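Local atomic coordinates of integral membrane indolylacetylinositol arabinosyltransferase EmbC (Mycolicibacterium smegmatis, PDB entry 7BVE), a protein that probably transfers arabinose units onto a growing arabinan chain of the mycobacterial cell wall, working as a membrane-embedded glycosyltransferase. Residues T510-L524 with V615-W627. Numbering follows the deposited sequence.
Sequences TTSPDGSVARRFAVL and VTALSFATVNGWW
The polar part of this contact centres on the hydroxyl of Thr-622, which gives a hydrogen bond to the carbonyl of Gly-515 (OG1 to O, 2.8 Å), reaching it from a position tilted out of the carbonyl plane. With OG1 anti to the backbone N (chi1 -180°), the threonine turns this hydroxyl into the loop that leads to helix 517-539. Gly-515 O also takes a weak bond from Arg-520 NH1, so one buried carbonyl is gripped from both segments. The arginine chain bends at chi3, laying its guanidinium over Thr-622, whose CG2 lies 3.8 Å from the guanidinium plane, while NH2 sends a weak bond to the carbonyl of Leu-618.

Such an arrangement illustrates how two helices predicted to span the membrane, 602-619 and 517-539, can pack antiparallel in a GT-C glycosyltransferase: their short facing segments run 155° apart with axes 9.0 Å from each other, and the loops at their ends continue the pairing. Here Ser-619 is the knob in a knobs-into-holes fit, set among Val-517, Arg-520, Phe-521 and Leu-524. Its OG bonds back to Val-615 O (2.8 Å) and meets the edge of the Phe-521 ring.

Apolar contacts line the helices and the turn that ends helix 602-619: the Leu-524 and Leu-618 side chains cross at about a right angle, CD1 of the former 3.8 Å from CD2 of the latter, and CG1 of Val-517 lies over one face of the Phe-620 ring, offset toward its rim. The Phe-620 side chain also touches Leu-651 of helix 647-668. At the loop end, Pro-513 CB makes a CH-pi contact with Trp-627, 4.0 Å from the centroid of the six-membered ring and 10° off its normal. Asp-514 OD1 approaches the ring edge at CZ2 (3.2 Å), with Arg-519 nearby in a long salt bridge to the carboxylate. The Trp-627 side chain lies about 6 Å from the bound ethambutol.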
loop_
_atom_site.group_PDB
_atom_site.type_symbol
_atom_site.label_atom_id
_atom_site.label_comp_id
_atom_site.label_asym_id
_atom_site.label_seq_id
_atom_site.Cartn_x
_atom_site.Cartn_y
_atom_site.Cartn_z
ATOM N N THR A 510 -5.074 -5.883 -3.206
ATOM C CA THR A 510 -5.116 -4.928 -4.299
ATOM C C THR A 510 -6.232 -5.315 -5.261
ATOM O O THR A 510 -7.055 -6.184 -4.974
ATOM C CB THR A 510 -3.767 -4.850 -5.004
ATOM O OG1 THR A 510 -3.370 -6.156 -5.432
ATOM C CG2 THR A 510 -2.719 -4.271 -4.090
ATOM N N THR A 511 -6.283 -4.656 -6.411
ATOM C CA THR A 511 -7.246 -4.956 -7.465
ATOM C C THR A 511 -6.397 -5.222 -8.704
ATOM O O THR A 511 -6.150 -4.329 -9.516
ATOM C CB THR A 511 -8.238 -3.804 -7.648
ATOM O OG1 THR A 511 -8.896 -3.547 -6.405
ATOM C CG2 THR A 511 -9.293 -4.154 -8.655
ATOM N N SER A 512 -5.943 -6.462 -8.833
ATOM C CA SER A 512 -4.896 -6.856 -9.764
ATOM C C SER A 512 -4.915 -8.379 -9.848
ATOM O O SER A 512 -5.713 -9.005 -9.146
ATOM C CB SER A 512 -3.548 -6.310 -9.286
ATOM O OG SER A 512 -3.144 -6.924 -8.082
ATOM N N PRO A 513 -4.111 -9.021 -10.704
ATOM C CA PRO A 513 -3.984 -10.484 -10.613
ATOM C C PRO A 513 -3.332 -10.999 -9.338
ATOM O O PRO A 513 -3.480 -12.187 -9.040
ATOM C CB PRO A 513 -3.151 -10.833 -11.846
ATOM C CG PRO A 513 -3.490 -9.802 -12.799
ATOM C CD PRO A 513 -3.670 -8.548 -12.029
ATOM N N ASP A 514 -2.613 -10.171 -8.582
ATOM C CA ASP A 514 -2.118 -10.609 -7.282
ATOM C C ASP A 514 -3.224 -10.702 -6.248
ATOM O O ASP A 514 -3.164 -11.553 -5.357
ATOM C CB ASP A 514 -1.040 -9.663 -6.769
ATOM C CG ASP A 514 0.277 -9.846 -7.471
ATOM O OD1 ASP A 514 0.557 -10.977 -7.904
ATOM O OD2 ASP A 514 1.039 -8.864 -7.583
ATOM N N GLY A 515 -4.228 -9.848 -6.342
ATOM C CA GLY A 515 -5.285 -9.820 -5.360
ATOM C C GLY A 515 -6.632 -10.178 -5.933
ATOM O O GLY A 515 -7.614 -9.488 -5.670
ATOM N N SER A 516 -6.695 -11.232 -6.738
ATOM C CA SER A 516 -7.931 -11.598 -7.412
ATOM C C SER A 516 -8.833 -12.385 -6.465
ATOM O O SER A 516 -8.563 -12.503 -5.270
ATOM C CB SER A 516 -7.616 -12.358 -8.692
ATOM O OG SER A 516 -6.956 -13.571 -8.410
ATOM N N VAL A 517 -9.939 -12.911 -6.999
ATOM C CA VAL A 517 -10.965 -13.552 -6.178
ATOM C C VAL A 517 -10.452 -14.861 -5.588
ATOM O O VAL A 517 -10.640 -15.137 -4.396
ATOM C CB VAL A 517 -12.240 -13.773 -7.018
ATOM C CG1 VAL A 517 -13.265 -14.553 -6.250
ATOM C CG2 VAL A 517 -12.834 -12.463 -7.452
ATOM N N ALA A 518 -9.756 -15.656 -6.404
ATOM C CA ALA A 518 -9.386 -17.018 -6.036
ATOM C C ALA A 518 -8.343 -17.042 -4.927
ATOM O O ALA A 518 -8.493 -17.768 -3.936
ATOM C CB ALA A 518 -8.875 -17.744 -7.272
ATOM N N ARG A 519 -7.297 -16.225 -5.069
ATOM C CA ARG A 519 -6.220 -16.184 -4.088
ATOM C C ARG A 519 -6.705 -15.633 -2.754
ATOM O O ARG A 519 -6.351 -16.153 -1.682
ATOM C CB ARG A 519 -5.063 -15.347 -4.625
ATOM C CG ARG A 519 -4.357 -15.956 -5.817
ATOM C CD ARG A 519 -3.081 -15.220 -6.166
ATOM N NE ARG A 519 -2.377 -15.877 -7.262
ATOM C CZ ARG A 519 -1.180 -15.526 -7.712
ATOM N NH1 ARG A 519 -0.519 -14.529 -7.156
ATOM N NH2 ARG A 519 -0.631 -16.198 -8.710
ATOM N N ARG A 520 -7.544 -14.600 -2.809
ATOM C CA ARG A 520 -8.047 -13.975 -1.596
ATOM C C ARG A 520 -8.959 -14.932 -0.843
ATOM O O ARG A 520 -8.874 -15.052 0.385
ATOM C CB ARG A 520 -8.772 -12.679 -1.952
ATOM C CG ARG A 520 -8.988 -11.786 -0.778
ATOM C CD ARG A 520 -9.727 -10.522 -1.122
ATOM N NE ARG A 520 -9.005 -9.654 -2.036
ATOM C CZ ARG A 520 -9.449 -8.464 -2.416
ATOM N NH1 ARG A 520 -8.744 -7.728 -3.252
ATOM N NH2 ARG A 520 -10.577 -7.993 -1.923
ATOM N N PHE A 521 -9.781 -15.684 -1.585
ATOM C CA PHE A 521 -10.660 -16.677 -0.973
ATOM C C PHE A 521 -9.875 -17.797 -0.312
ATOM O O PHE A 521 -10.225 -18.239 0.789
ATOM C CB PHE A 521 -11.603 -17.256 -2.018
ATOM C CG PHE A 521 -12.540 -18.289 -1.472
ATOM C CD1 PHE A 521 -13.632 -17.918 -0.714
ATOM C CD2 PHE A 521 -12.328 -19.635 -1.718
ATOM C CE1 PHE A 521 -14.489 -18.864 -0.214
ATOM C CE2 PHE A 521 -13.182 -20.582 -1.216
ATOM C CZ PHE A 521 -14.261 -20.197 -0.466
ATOM N N ALA A 522 -8.811 -18.266 -0.971
ATOM C CA ALA A 522 -8.005 -19.354 -0.427
ATOM C C ALA A 522 -7.342 -18.962 0.888
ATOM O O ALA A 522 -7.413 -19.707 1.880
ATOM C CB ALA A 522 -6.959 -19.775 -1.452
ATOM N N VAL A 523 -6.749 -17.766 0.936
ATOM C CA VAL A 523 -6.054 -17.351 2.154
ATOM C C VAL A 523 -7.038 -17.084 3.296
ATOM O O VAL A 523 -6.805 -17.502 4.443
ATOM C CB VAL A 523 -5.165 -16.133 1.863
ATOM C CG1 VAL A 523 -4.450 -15.689 3.107
ATOM C CG2 VAL A 523 -4.176 -16.475 0.786
ATOM N N LEU A 524 -8.177 -16.439 3.003
ATOM C CA LEU A 524 -9.121 -16.126 4.074
ATOM C C LEU A 524 -9.818 -17.373 4.605
ATOM O O LEU A 524 -10.088 -17.471 5.808
ATOM C CB LEU A 524 -10.145 -15.106 3.594
ATOM C CG LEU A 524 -9.606 -13.715 3.280
ATOM C CD1 LEU A 524 -10.701 -12.844 2.723
ATOM C CD2 LEU A 524 -8.993 -13.090 4.500
ATOM N N VAL A 615 -16.492 -13.850 4.952
ATOM C CA VAL A 615 -15.233 -13.924 4.203
ATOM C C VAL A 615 -15.491 -14.210 2.724
ATOM O O VAL A 615 -14.693 -13.811 1.859
ATOM C CB VAL A 615 -14.251 -14.945 4.815
ATOM C CG1 VAL A 615 -13.896 -14.563 6.233
ATOM C CG2 VAL A 615 -14.790 -16.353 4.757
ATOM N N THR A 616 -16.618 -14.845 2.396
ATOM C CA THR A 616 -16.966 -15.010 0.988
ATOM C C THR A 616 -17.382 -13.680 0.364
ATOM O O THR A 616 -17.091 -13.426 -0.807
ATOM C CB THR A 616 -18.065 -16.056 0.861
ATOM O OG1 THR A 616 -17.650 -17.238 1.547
ATOM C CG2 THR A 616 -18.295 -16.425 -0.578
ATOM N N ALA A 617 -18.043 -12.813 1.139
ATOM C CA ALA A 617 -18.333 -11.457 0.683
ATOM C C ALA A 617 -17.060 -10.651 0.482
ATOM O O ALA A 617 -16.960 -9.858 -0.456
ATOM C CB ALA A 617 -19.227 -10.745 1.690
ATOM N N LEU A 618 -16.084 -10.828 1.370
ATOM C CA LEU A 618 -14.844 -10.069 1.270
ATOM C C LEU A 618 -13.981 -10.546 0.106
ATOM O O LEU A 618 -13.166 -9.779 -0.413
ATOM C CB LEU A 618 -14.089 -10.161 2.594
ATOM C CG LEU A 618 -12.821 -9.351 2.814
ATOM C CD1 LEU A 618 -13.119 -7.884 2.693
ATOM C CD2 LEU A 618 -12.271 -9.661 4.177
ATOM N N SER A 619 -14.164 -11.793 -0.335
ATOM C CA SER A 619 -13.398 -12.302 -1.471
ATOM C C SER A 619 -13.804 -11.672 -2.799
ATOM O O SER A 619 -12.942 -11.425 -3.642
ATOM C CB SER A 619 -13.556 -13.809 -1.561
ATOM O OG SER A 619 -13.092 -14.415 -0.377
ATOM N N PHE A 620 -15.095 -11.409 -3.013
ATOM C CA PHE A 620 -15.616 -10.927 -4.289
ATOM C C PHE A 620 -15.488 -9.427 -4.484
ATOM O O PHE A 620 -16.125 -8.880 -5.387
ATOM C CB PHE A 620 -17.081 -11.314 -4.457
ATOM C CG PHE A 620 -17.286 -12.702 -4.936
ATOM C CD1 PHE A 620 -17.161 -12.993 -6.281
ATOM C CD2 PHE A 620 -17.619 -13.715 -4.071
ATOM C CE1 PHE A 620 -17.347 -14.262 -6.747
ATOM C CE2 PHE A 620 -17.805 -14.993 -4.533
ATOM C CZ PHE A 620 -17.670 -15.262 -5.878
ATOM N N ALA A 621 -14.673 -8.747 -3.687
ATOM C CA ALA A 621 -14.530 -7.299 -3.776
ATOM C C ALA A 621 -13.350 -6.910 -4.645
ATOM O O ALA A 621 -12.666 -5.927 -4.370
ATOM C CB ALA A 621 -14.394 -6.697 -2.388
ATOM N N THR A 622 -13.085 -7.684 -5.693
ATOM C CA THR A 622 -11.946 -7.477 -6.570
ATOM C C THR A 622 -12.317 -7.981 -7.958
ATOM O O THR A 622 -13.485 -8.240 -8.243
ATOM C CB THR A 622 -10.714 -8.170 -5.988
ATOM O OG1 THR A 622 -9.592 -7.964 -6.847
ATOM C CG2 THR A 622 -10.970 -9.637 -5.803
ATOM N N VAL A 623 -11.322 -8.127 -8.824
ATOM C CA VAL A 623 -11.536 -8.527 -10.205
ATOM C C VAL A 623 -11.277 -10.018 -10.362
ATOM O O VAL A 623 -10.650 -10.663 -9.524
ATOM C CB VAL A 623 -10.642 -7.718 -11.159
ATOM C CG1 VAL A 623 -11.043 -6.281 -11.137
ATOM C CG2 VAL A 623 -9.205 -7.847 -10.750
ATOM N N ASN A 624 -11.763 -10.575 -11.462
ATOM C CA ASN A 624 -11.494 -11.965 -11.830
ATOM C C ASN A 624 -10.262 -12.038 -12.731
ATOM O O ASN A 624 -10.294 -12.582 -13.825
ATOM C CB ASN A 624 -12.708 -12.562 -12.531
ATOM C CG ASN A 624 -12.627 -14.052 -12.685
ATOM O OD1 ASN A 624 -12.035 -14.730 -11.854
ATOM N ND2 ASN A 624 -13.153 -14.567 -13.781
ATOM N N GLY A 625 -9.160 -11.472 -12.259
ATOM C CA GLY A 625 -7.986 -11.265 -13.085
ATOM C C GLY A 625 -6.991 -12.405 -12.971
ATOM O O GLY A 625 -6.723 -12.903 -11.881
ATOM N N TRP A 626 -6.450 -12.802 -14.113
ATOM C CA TRP A 626 -5.405 -13.806 -14.216
ATOM C C TRP A 626 -4.198 -13.161 -14.894
ATOM O O TRP A 626 -4.200 -11.973 -15.199
ATOM C CB TRP A 626 -5.924 -15.029 -14.968
ATOM C CG TRP A 626 -7.078 -15.693 -14.293
ATOM C CD1 TRP A 626 -8.392 -15.512 -14.569
ATOM C CD2 TRP A 626 -7.021 -16.642 -13.227
ATOM N NE1 TRP A 626 -9.163 -16.283 -13.744
ATOM C CE2 TRP A 626 -8.342 -16.986 -12.906
ATOM C CE3 TRP A 626 -5.980 -17.224 -12.503
ATOM C CZ2 TRP A 626 -8.650 -17.895 -11.905
ATOM C CZ3 TRP A 626 -6.287 -18.127 -11.519
ATOM C CH2 TRP A 626 -7.608 -18.454 -11.224
ATOM N N TRP A 627 -3.170 -13.952 -15.151
ATOM C CA TRP A 627 -1.896 -13.437 -15.632
ATOM C C TRP A 627 -1.930 -13.260 -17.150
ATOM O O TRP A 627 -3.007 -13.184 -17.741
ATOM C CB TRP A 627 -0.755 -14.323 -15.143
ATOM C CG TRP A 627 -0.517 -14.120 -13.703
ATOM C CD1 TRP A 627 -0.903 -14.934 -12.688
ATOM C CD2 TRP A 627 0.097 -12.988 -13.100
ATOM N NE1 TRP A 627 -0.533 -14.391 -11.488
ATOM C CE2 TRP A 627 0.081 -13.192 -11.715
ATOM C CE3 TRP A 627 0.680 -11.824 -13.601
ATOM C CZ2 TRP A 627 0.619 -12.282 -10.826
ATOM C CZ3 TRP A 627 1.211 -10.924 -12.721
ATOM C CH2 TRP A 627 1.179 -11.154 -11.346
#